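PDB 3DT5: uncharacterized protein AF_0924 from Archaeoglobus fulgidus, which is of unknown function but is probably a membrane-anchored protein, seen here as its calcium-bound, mainly helical C-terminal domain. Local coordinates for residues K88-W102 and S121-K133. Sequence-based numbering, arbitrary orientation. Where two conformers were deposited one is given.
Sequences KEDFEQWKEALDVLW and SLPEKPDWLIGYK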
ATOM      1  N   LYS A  88     -12.482   9.154  11.798  1.00 46.90           N
ATOM      2  CA  LYS A  88     -12.830   7.756  11.663  1.00 47.40           C
ATOM      3  C   LYS A  88     -13.034   7.363  10.195  1.00 47.64           C
ATOM      4  O   LYS A  88     -12.621   6.278   9.788  1.00 46.79           O
ATOM      5  CB  LYS A  88     -14.084   7.450  12.474  1.00 47.48           C
ATOM      6  CG  LYS A  88     -14.656   6.052  12.257  1.00 49.03           C
ATOM      7  CD  LYS A  88     -15.669   5.723  13.376  1.00 53.77           C
ATOM      8  CE  LYS A  88     -16.506   4.474  13.076  1.00 55.75           C
ATOM      9  NZ  LYS A  88     -17.628   4.326  14.067  1.00 59.73           N
ATOM     10  N   GLU A  89     -13.662   8.264   9.428  1.00 47.49           N
ATOM     11  CA  GLU A  89     -13.974   8.076   8.006  0.60 47.32           C
ATOM     12  C   GLU A  89     -12.713   7.858   7.145  1.00 46.93           C
ATOM     13  O   GLU A  89     -12.710   7.117   6.181  1.00 45.92           O
ATOM     14  CB  GLU A  89     -14.783   9.282   7.474  0.60 47.56           C
ATOM     15  CG  GLU A  89     -14.116  10.685   7.608  0.60 49.40           C
ATOM     16  CD  GLU A  89     -14.727  11.625   8.700  0.60 51.87           C
ATOM     17  OE1 GLU A  89     -14.910  12.823   8.387  0.60 52.56           O
ATOM     18  OE2 GLU A  89     -15.004  11.201   9.856  0.60 49.80           O
ATOM     19  N   ASP A  90     -11.639   8.559   7.479  1.00 46.32           N
ATOM     20  CA  ASP A  90     -10.385   8.382   6.764  1.00 46.21           C
ATOM     21  C   ASP A  90      -9.755   7.035   7.123  1.00 45.22           C
ATOM     22  O   ASP A  90      -9.198   6.349   6.256  1.00 44.06           O
ATOM     23  CB  ASP A  90      -9.428   9.498   7.102  1.00 46.63           C
ATOM     24  CG  ASP A  90      -9.858  10.831   6.517  1.00 47.40           C
ATOM     25  OD1 ASP A  90     -10.162  10.885   5.304  1.00 50.16           O
ATOM     26  OD2 ASP A  90      -9.856  11.816   7.270  1.00 49.84           O
ATOM     27  N   PHE A  91      -9.827   6.667   8.401  1.00 44.91           N
ATOM     28  CA  PHE A  91      -9.357   5.352   8.837  1.00 44.05           C
ATOM     29  C   PHE A  91     -10.102   4.259   8.041  1.00 43.59           C
ATOM     30  O   PHE A  91      -9.495   3.301   7.563  1.00 41.93           O
ATOM     31  CB  PHE A  91      -9.615   5.181  10.346  1.00 44.08           C
ATOM     32  CG  PHE A  91      -9.498   3.762  10.816  1.00 46.69           C
ATOM     33  CD1 PHE A  91      -8.248   3.214  11.124  1.00 45.10           C
ATOM     34  CD2 PHE A  91     -10.620   2.963  10.940  1.00 46.25           C
ATOM     35  CE1 PHE A  91      -8.129   1.872  11.549  1.00 47.05           C
ATOM     36  CE2 PHE A  91     -10.507   1.620  11.387  1.00 48.02           C
ATOM     37  CZ  PHE A  91      -9.253   1.084  11.687  1.00 47.56           C
ATOM     38  N   GLU A  92     -11.425   4.420   7.924  1.00 43.69           N
ATOM     39  CA  GLU A  92     -12.242   3.412   7.262  0.60 43.99           C
ATOM     40  C   GLU A  92     -11.917   3.334   5.764  1.00 44.65           C
ATOM     41  O   GLU A  92     -11.831   2.203   5.219  1.00 44.03           O
ATOM     42  CB  GLU A  92     -13.747   3.633   7.512  0.60 44.27           C
ATOM     43  CG  GLU A  92     -14.182   3.469   8.980  0.60 44.49           C
ATOM     44  CD  GLU A  92     -13.981   2.047   9.544  0.60 48.16           C
ATOM     45  OE1 GLU A  92     -13.884   1.078   8.762  0.60 47.08           O
ATOM     46  OE2 GLU A  92     -13.961   1.890  10.789  0.60 50.94           O
ATOM     47  N   GLN A  93     -11.733   4.498   5.109  1.00 43.31           N
ATOM     48  CA  GLN A  93     -11.348   4.555   3.662  1.00 42.68           C
ATOM     49  C   GLN A  93     -10.034   3.821   3.448  1.00 41.52           C
ATOM     50  O   GLN A  93      -9.905   3.023   2.531  1.00 40.19           O
ATOM     51  CB  GLN A  93     -11.106   5.985   3.167  1.00 43.29           C
ATOM     52  CG  GLN A  93     -12.315   6.844   3.090  1.00 50.44           C
ATOM     53  CD  GLN A  93     -12.265   7.785   1.895  1.00 59.66           C
ATOM     54  OE1 GLN A  93     -11.188   8.281   1.505  1.00 60.78           O
ATOM     55  NE2 GLN A  93     -13.439   8.019   1.284  1.00 60.61           N
ATOM     56  N   TRP A  94      -9.065   4.107   4.310  1.00 40.01           N
ATOM     57  CA  TRP A  94      -7.751   3.476   4.195  1.00 41.16           C
ATOM     58  C   TRP A  94      -7.796   2.011   4.518  1.00 41.42           C
ATOM     59  O   TRP A  94      -7.137   1.220   3.844  1.00 42.19           O
ATOM     60  CB  TRP A  94      -6.667   4.202   5.047  1.00 41.55           C
ATOM     61  CG  TRP A  94      -6.081   5.316   4.278  1.00 39.65           C
ATOM     62  CD1 TRP A  94      -6.449   6.621   4.313  1.00 40.04           C
ATOM     63  CD2 TRP A  94      -5.073   5.201   3.245  1.00 42.00           C
ATOM     64  NE1 TRP A  94      -5.737   7.327   3.384  1.00 40.58           N
ATOM     65  CE2 TRP A  94      -4.885   6.486   2.711  1.00 39.89           C
ATOM     66  CE3 TRP A  94      -4.353   4.122   2.700  1.00 39.75           C
ATOM     67  CZ2 TRP A  94      -3.971   6.750   1.668  1.00 40.69           C
ATOM     68  CZ3 TRP A  94      -3.433   4.391   1.641  1.00 42.31           C
ATOM     69  CH2 TRP A  94      -3.253   5.690   1.161  1.00 39.01           C
ATOM     70  N   LYS A  95      -8.572   1.604   5.525  1.00 40.79           N
ATOM     71  CA  LYS A  95      -8.643   0.164   5.792  1.00 40.93           C
ATOM     72  C   LYS A  95      -9.187  -0.614   4.564  1.00 40.05           C
ATOM     73  O   LYS A  95      -8.667  -1.647   4.162  1.00 39.27           O
ATOM     74  CB  LYS A  95      -9.505  -0.104   7.021  1.00 41.62           C
ATOM     75  CG  LYS A  95      -9.395  -1.574   7.462  1.00 45.73           C
ATOM     76  CD  LYS A  95     -10.654  -2.088   8.161  1.00 55.53           C
ATOM     77  CE  LYS A  95     -10.899  -3.559   7.734  1.00 57.95           C
ATOM     78  NZ  LYS A  95     -12.300  -3.993   8.084  1.00 62.81           N
ATOM     79  N   GLU A  96     -10.257  -0.092   3.980  1.00 40.58           N
ATOM     80  CA  GLU A  96     -10.861  -0.664   2.787  1.00 40.79           C
ATOM     81  C   GLU A  96      -9.853  -0.698   1.613  1.00 40.09           C
ATOM     82  O   GLU A  96      -9.723  -1.701   0.904  1.00 39.87           O
ATOM     83  CB  GLU A  96     -12.083   0.184   2.465  1.00 42.11           C
ATOM     84  CG  GLU A  96     -12.679  -0.012   1.133  1.00 49.24           C
ATOM     85  CD  GLU A  96     -14.036   0.709   1.013  1.00 58.81           C
ATOM     86  OE1 GLU A  96     -14.738   0.898   2.057  1.00 62.72           O
ATOM     87  OE2 GLU A  96     -14.397   1.068  -0.134  1.00 62.51           O
ATOM     88  N   ALA A  97      -9.149   0.406   1.402  1.00 38.59           N
ATOM     89  CA  ALA A  97      -8.200   0.480   0.288  1.00 38.95           C
ATOM     90  C   ALA A  97      -7.007  -0.450   0.489  1.00 37.49           C
ATOM     91  O   ALA A  97      -6.559  -1.056  -0.484  1.00 38.49           O
ATOM     92  CB  ALA A  97      -7.739   1.918   0.049  1.00 39.07           C
ATOM     93  N   LEU A  98      -6.484  -0.539   1.719  1.00 36.37           N
ATOM     94  CA  LEU A  98      -5.365  -1.447   1.998  1.00 37.28           C
ATOM     95  C   LEU A  98      -5.748  -2.900   1.729  1.00 36.74           C
ATOM     96  O   LEU A  98      -4.940  -3.659   1.189  1.00 37.08           O
ATOM     97  CB  LEU A  98      -4.817  -1.282   3.442  1.00 35.86           C
ATOM     98  CG  LEU A  98      -4.134   0.078   3.664  1.00 35.03           C
ATOM     99  CD1 LEU A  98      -3.869   0.303   5.163  1.00 37.38           C
ATOM    100  CD2 LEU A  98      -2.844   0.111   2.897  1.00 35.66           C
ATOM    101  N   ASP A  99      -6.975  -3.262   2.067  1.00 37.53           N
ATOM    102  CA  ASP A  99      -7.462  -4.644   1.809  1.00 38.84           C
ATOM    103  C   ASP A  99      -7.537  -4.927   0.301  1.00 38.97           C
ATOM    104  O   ASP A  99      -7.125  -6.010  -0.172  1.00 39.76           O
ATOM    105  CB  ASP A  99      -8.799  -4.866   2.483  1.00 38.47           C
ATOM    106  CG  ASP A  99      -8.667  -5.105   4.013  1.00 42.84           C
ATOM    107  OD1 ASP A  99      -7.559  -5.502   4.517  1.00 43.64           O
ATOM    108  OD2 ASP A  99      -9.705  -4.921   4.699  1.00 46.57           O
ATOM    109  N   VAL A 100      -8.046  -3.942  -0.455  1.00 37.90           N
ATOM    110  CA  VAL A 100      -8.007  -4.027  -1.936  1.00 37.30           C
ATOM    111  C   VAL A 100      -6.571  -4.060  -2.486  1.00 37.08           C
ATOM    112  O   VAL A 100      -6.285  -4.845  -3.382  1.00 37.09           O
ATOM    113  CB  VAL A 100      -8.816  -2.887  -2.633  1.00 36.51           C
ATOM    114  CG1 VAL A 100      -8.714  -3.008  -4.154  1.00 35.32           C
ATOM    115  CG2 VAL A 100     -10.298  -2.987  -2.225  1.00 38.67           C
ATOM    116  N   LEU A 101      -5.693  -3.201  -1.976  1.00 36.60           N
ATOM    117  CA  LEU A 101      -4.280  -3.230  -2.352  1.00 37.02           C
ATOM    118  C   LEU A 101      -3.650  -4.631  -2.172  1.00 38.85           C
ATOM    119  O   LEU A 101      -2.911  -5.145  -3.040  1.00 39.32           O
ATOM    120  CB  LEU A 101      -3.537  -2.218  -1.469  1.00 36.95           C
ATOM    121  CG  LEU A 101      -1.983  -2.181  -1.489  1.00 37.47           C
ATOM    122  CD1 LEU A 101      -1.518  -1.623  -2.802  1.00 37.25           C
ATOM    123  CD2 LEU A 101      -1.491  -1.272  -0.305  1.00 36.42           C
ATOM    124  N   TRP A 102      -3.941  -5.253  -1.027  1.00 39.59           N
ATOM    125  CA  TRP A 102      -3.403  -6.575  -0.740  1.00 40.36           C
ATOM    126  C   TRP A 102      -3.961  -7.595  -1.754  1.00 39.92           C
ATOM    127  O   TRP A 102      -3.219  -8.385  -2.344  1.00 39.63           O
ATOM    128  CB  TRP A 102      -3.742  -7.012   0.694  1.00 40.47           C
ATOM    129  CG  TRP A 102      -3.120  -8.370   0.972  1.00 41.19           C
ATOM    130  CD1 TRP A 102      -3.760  -9.610   1.014  1.00 42.33           C
ATOM    131  CD2 TRP A 102      -1.727  -8.630   1.146  1.00 40.74           C
ATOM    132  NE1 TRP A 102      -2.819 -10.602   1.251  1.00 41.19           N
ATOM    133  CE2 TRP A 102      -1.576 -10.031   1.340  1.00 42.55           C
ATOM    134  CE3 TRP A 102      -0.589  -7.808   1.222  1.00 40.88           C
ATOM    135  CZ2 TRP A 102      -0.325 -10.624   1.557  1.00 40.52           C
ATOM    136  CZ3 TRP A 102       0.662  -8.414   1.437  1.00 42.23           C
ATOM    137  CH2 TRP A 102       0.771  -9.800   1.607  1.00 42.88           C
ATOM    138  N   SER A 121       5.417 -18.420  -3.971  1.00 34.60           N
ATOM    139  CA  SER A 121       5.458 -18.299  -2.526  1.00 34.38           C
ATOM    140  C   SER A 121       4.590 -17.100  -2.166  1.00 34.34           C
ATOM    141  O   SER A 121       5.057 -15.958  -2.200  1.00 34.35           O
ATOM    142  CB  SER A 121       6.894 -18.115  -2.031  1.00 34.37           C
ATOM    143  OG  SER A 121       6.954 -18.165  -0.616  1.00 34.20           O
ATOM    144  N   LEU A 122       3.316 -17.351  -1.869  1.00 33.99           N
ATOM    145  CA  LEU A 122       2.401 -16.247  -1.530  1.00 34.66           C
ATOM    146  C   LEU A 122       2.496 -15.882  -0.058  1.00 35.03           C
ATOM    147  O   LEU A 122       2.259 -16.734   0.810  1.00 35.23           O
ATOM    148  CB  LEU A 122       0.937 -16.497  -1.951  1.00 34.38           C
ATOM    149  CG  LEU A 122       0.533 -16.414  -3.435  1.00 34.72           C
ATOM    150  CD1 LEU A 122      -0.975 -16.369  -3.560  1.00 35.98           C
ATOM    151  CD2 LEU A 122       1.137 -15.230  -4.181  1.00 34.21           C
ATOM    152  N   PRO A 123       2.846 -14.610   0.224  1.00 35.34           N
ATOM    153  CA  PRO A 123       3.090 -14.135   1.581  1.00 35.25           C
ATOM    154  C   PRO A 123       1.794 -14.089   2.355  1.00 36.46           C
ATOM    155  O   PRO A 123       0.742 -14.007   1.750  1.00 36.58           O
ATOM    156  CB  PRO A 123       3.644 -12.723   1.371  1.00 35.48           C
ATOM    157  CG  PRO A 123       3.149 -12.285   0.028  1.00 34.74           C
ATOM    158  CD  PRO A 123       2.992 -13.541  -0.790  1.00 35.08           C
ATOM    159  N   GLU A 124       1.869 -14.158   3.679  1.00 38.30           N
ATOM    160  CA  GLU A 124       0.706 -14.027   4.563  1.00 40.41           C
ATOM    161  C   GLU A 124       0.326 -12.545   4.669  1.00 39.60           C
ATOM    162  O   GLU A 124       1.171 -11.693   4.575  1.00 39.34           O
ATOM    163  CB  GLU A 124       1.042 -14.564   5.952  1.00 40.53           C
ATOM    164  CG  GLU A 124       1.433 -16.049   5.942  1.00 47.72           C
ATOM    165  CD  GLU A 124       0.241 -16.968   5.647  1.00 56.92           C
ATOM    166  OE1 GLU A 124       0.036 -17.369   4.463  1.00 60.34           O
ATOM    167  OE2 GLU A 124      -0.496 -17.305   6.609  1.00 61.35           O
ATOM    168  N   LYS A 125      -0.951 -12.242   4.849  1.00 40.54           N
ATOM    169  CA  LYS A 125      -1.375 -10.847   4.907  1.00 40.93           C
ATOM    170  C   LYS A 125      -0.896 -10.200   6.205  1.00 41.65           C
ATOM    171  O   LYS A 125      -1.121 -10.772   7.274  1.00 40.44           O
ATOM    172  CB  LYS A 125      -2.894 -10.769   4.846  1.00 41.96           C
ATOM    173  CG  LYS A 125      -3.398  -9.325   4.674  1.00 41.31           C
ATOM    174  CD  LYS A 125      -4.920  -9.315   4.584  1.00 45.86           C
ATOM    175  CE  LYS A 125      -5.436  -7.888   4.716  1.00 44.67           C
ATOM    176  NZ  LYS A 125      -6.904  -7.992   4.439  1.00 47.27           N
ATOM    177  N   PRO A 126      -0.283  -8.994   6.136  1.00 42.00           N
ATOM    178  CA  PRO A 126       0.115  -8.412   7.424  1.00 43.00           C
ATOM    179  C   PRO A 126      -1.032  -7.667   8.127  1.00 44.22           C
ATOM    180  O   PRO A 126      -2.087  -7.400   7.505  1.00 45.35           O
ATOM    181  CB  PRO A 126       1.220  -7.415   7.030  1.00 42.62           C
ATOM    182  CG  PRO A 126       0.789  -6.930   5.686  1.00 42.83           C
ATOM    183  CD  PRO A 126       0.068  -8.109   4.997  1.00 41.63           C
ATOM    184  N   ASP A 127      -0.824  -7.338   9.403  1.00 43.19           N
ATOM    185  CA  ASP A 127      -1.694  -6.431  10.131  1.00 43.55           C
ATOM    186  C   ASP A 127      -1.408  -5.029   9.621  1.00 42.21           C
ATOM    187  O   ASP A 127      -0.263  -4.649   9.504  1.00 42.96           O
ATOM    188  CB  ASP A 127      -1.401  -6.516  11.647  1.00 43.33           C
ATOM    189  CG  ASP A 127      -1.687  -7.905  12.194  1.00 46.78           C
ATOM    190  OD1 ASP A 127      -2.577  -8.571  11.639  1.00 47.44           O
ATOM    191  OD2 ASP A 127      -1.013  -8.353  13.140  1.00 51.81           O
ATOM    192  N   TRP A 128      -2.452  -4.258   9.339  1.00 41.99           N
ATOM    193  CA  TRP A 128      -2.275  -2.860   8.931  1.00 41.10           C
ATOM    194  C   TRP A 128      -1.966  -2.029  10.184  1.00 41.08           C
ATOM    195  O   TRP A 128      -2.625  -2.197  11.226  1.00 42.11           O
ATOM    196  CB  TRP A 128      -3.532  -2.363   8.246  1.00 41.84           C
ATOM    197  CG  TRP A 128      -3.857  -3.166   7.014  1.00 41.84           C
ATOM    198  CD1 TRP A 128      -5.051  -3.756   6.705  1.00 43.00           C
ATOM    199  CD2 TRP A 128      -2.955  -3.467   5.935  1.00 41.33           C
ATOM    200  NE1 TRP A 128      -4.960  -4.394   5.476  1.00 42.02           N
ATOM    201  CE2 TRP A 128      -3.683  -4.232   4.985  1.00 42.63           C
ATOM    202  CE3 TRP A 128      -1.621  -3.124   5.652  1.00 39.74           C
ATOM    203  CZ2 TRP A 128      -3.107  -4.660   3.771  1.00 41.92           C
ATOM    204  CZ3 TRP A 128      -1.049  -3.545   4.426  1.00 42.23           C
ATOM    205  CH2 TRP A 128      -1.794  -4.314   3.519  1.00 40.85           C
ATOM    206  N   LEU A 129      -0.957  -1.185  10.110  1.00 38.77           N
ATOM    207  CA  LEU A 129      -0.554  -0.388  11.282  1.00 38.68           C
ATOM    208  C   LEU A 129      -1.346   0.946  11.280  1.00 38.59           C
ATOM    209  O   LEU A 129      -0.780   2.029  11.067  1.00 38.92           O
ATOM    210  CB  LEU A 129       0.952  -0.151  11.274  1.00 39.13           C
ATOM    211  CG  LEU A 129       1.777  -1.447  11.450  1.00 40.86           C
ATOM    212  CD1 LEU A 129       3.219  -1.176  11.307  1.00 40.71           C
ATOM    213  CD2 LEU A 129       1.544  -2.182  12.787  1.00 45.84           C
ATOM    214  N   ILE A 130      -2.663   0.830  11.460  1.00 37.64           N
ATOM    215  CA  ILE A 130      -3.545   1.971  11.382  1.00 37.79           C
ATOM    216  C   ILE A 130      -4.507   1.968  12.583  1.00 37.26           C
ATOM    217  O   ILE A 130      -4.874   0.906  13.096  1.00 35.90           O
ATOM    218  CB  ILE A 130      -4.330   2.001  10.050  1.00 38.82           C
ATOM    219  CG1 ILE A 130      -5.199   0.729   9.843  1.00 39.82           C
ATOM    220  CG2 ILE A 130      -3.366   2.292   8.812  1.00 37.68           C
ATOM    221  CD1 ILE A 130      -6.190   0.847   8.668  1.00 38.39           C
ATOM    222  N   GLY A 131      -4.932   3.153  13.007  1.00 36.49           N
ATOM    223  CA  GLY A 131      -5.848   3.275  14.170  1.00 34.38           C
ATOM    224  C   GLY A 131      -6.562   4.603  14.168  1.00 33.17           C
ATOM    225  O   GLY A 131      -6.171   5.515  13.449  1.00 31.08           O
ATOM    226  N   TYR A 132      -7.641   4.720  14.934  1.00 32.98           N
ATOM    227  CA  TYR A 132      -8.155   6.048  15.203  1.00 34.34           C
ATOM    228  C   TYR A 132      -8.605   6.253  16.661  1.00 35.52           C
ATOM    229  O   TYR A 132      -8.798   7.398  17.062  1.00 36.21           O
ATOM    230  CB  TYR A 132      -9.286   6.411  14.229  1.00 34.85           C
ATOM    231  CG  TYR A 132     -10.514   5.606  14.469  1.00 34.89           C
ATOM    232  CD1 TYR A 132     -11.565   6.088  15.261  1.00 37.27           C
ATOM    233  CD2 TYR A 132     -10.611   4.328  13.947  1.00 36.30           C
ATOM    234  CE1 TYR A 132     -12.717   5.288  15.495  1.00 38.83           C
ATOM    235  CE2 TYR A 132     -11.743   3.521  14.160  1.00 37.77           C
ATOM    236  CZ  TYR A 132     -12.783   3.992  14.925  1.00 37.26           C
ATOM    237  OH  TYR A 132     -13.864   3.164  15.110  1.00 37.49           O
ATOM    238  N   LYS A 133      -8.789   5.181  17.440  1.00 36.69           N
ATOM    239  CA  LYS A 133      -9.357   5.341  18.804  1.00 38.54           C
ATOM    240  C   LYS A 133      -8.426   5.046  19.991  1.00 39.32           C
ATOM    241  O   LYS A 133      -8.353   3.901  20.478  1.00 41.37           O
ATOM    242  CB  LYS A 133     -10.721   4.637  18.962  1.00 38.39           C
ATOM    243  CG  LYS A 133     -10.779   3.171  18.542  1.00 38.86           C
ATOM    244  CD  LYS A 133     -12.027   2.546  19.173  1.00 39.16           C
ATOM    245  CE  LYS A 133     -12.707   1.514  18.256  1.00 38.38           C
ATOM    246  NZ  LYS A 133     -14.106   1.220  18.808  1.00 40.45           N
TER
HETATM  247  O   HOH W   1      -7.325  -8.186   1.428  1.00 46.18           O
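W102 and W128 are the two big knobs here, one offered by each side. The W102 indole, its CG anti to the backbone N (chi1 -178°), reaches out from the helix and slots under the tail: K125 CG sits over its five-membered ring, 3.6 Å from the centroid, and P126 CD over the six-membered ring, while P123 CG touches CH2 at the far end. W128 drops the other way, laying one face on L98, whose CB is 3.7 Å from the centroid of the five-membered ring; its edge abuts W102 CB. D99 is gripped by W128 and K125: its OD1 takes W128 NE1 at 3.0 Å and, from the opposite face of the carboxylate, the salt-bridging K125 NZ at 2.6 Å, while a water links that ammonium to D99 O. Further along, I130 CD1 fills the notch between F91 CE1 and K95 CB. F91 in turn wedges between I130 and Y132, whose ring lies oblique to it at 52° and carries the K88 chain over one face. The tail thus runs antiparallel to the first half of helix 88-116. Backbone hydrogen bonds tie L129 to W83 and G131 to W83 and F85, setting strand 130-131 parallel to 83-85, and P126 touches S35 of helix 16-35.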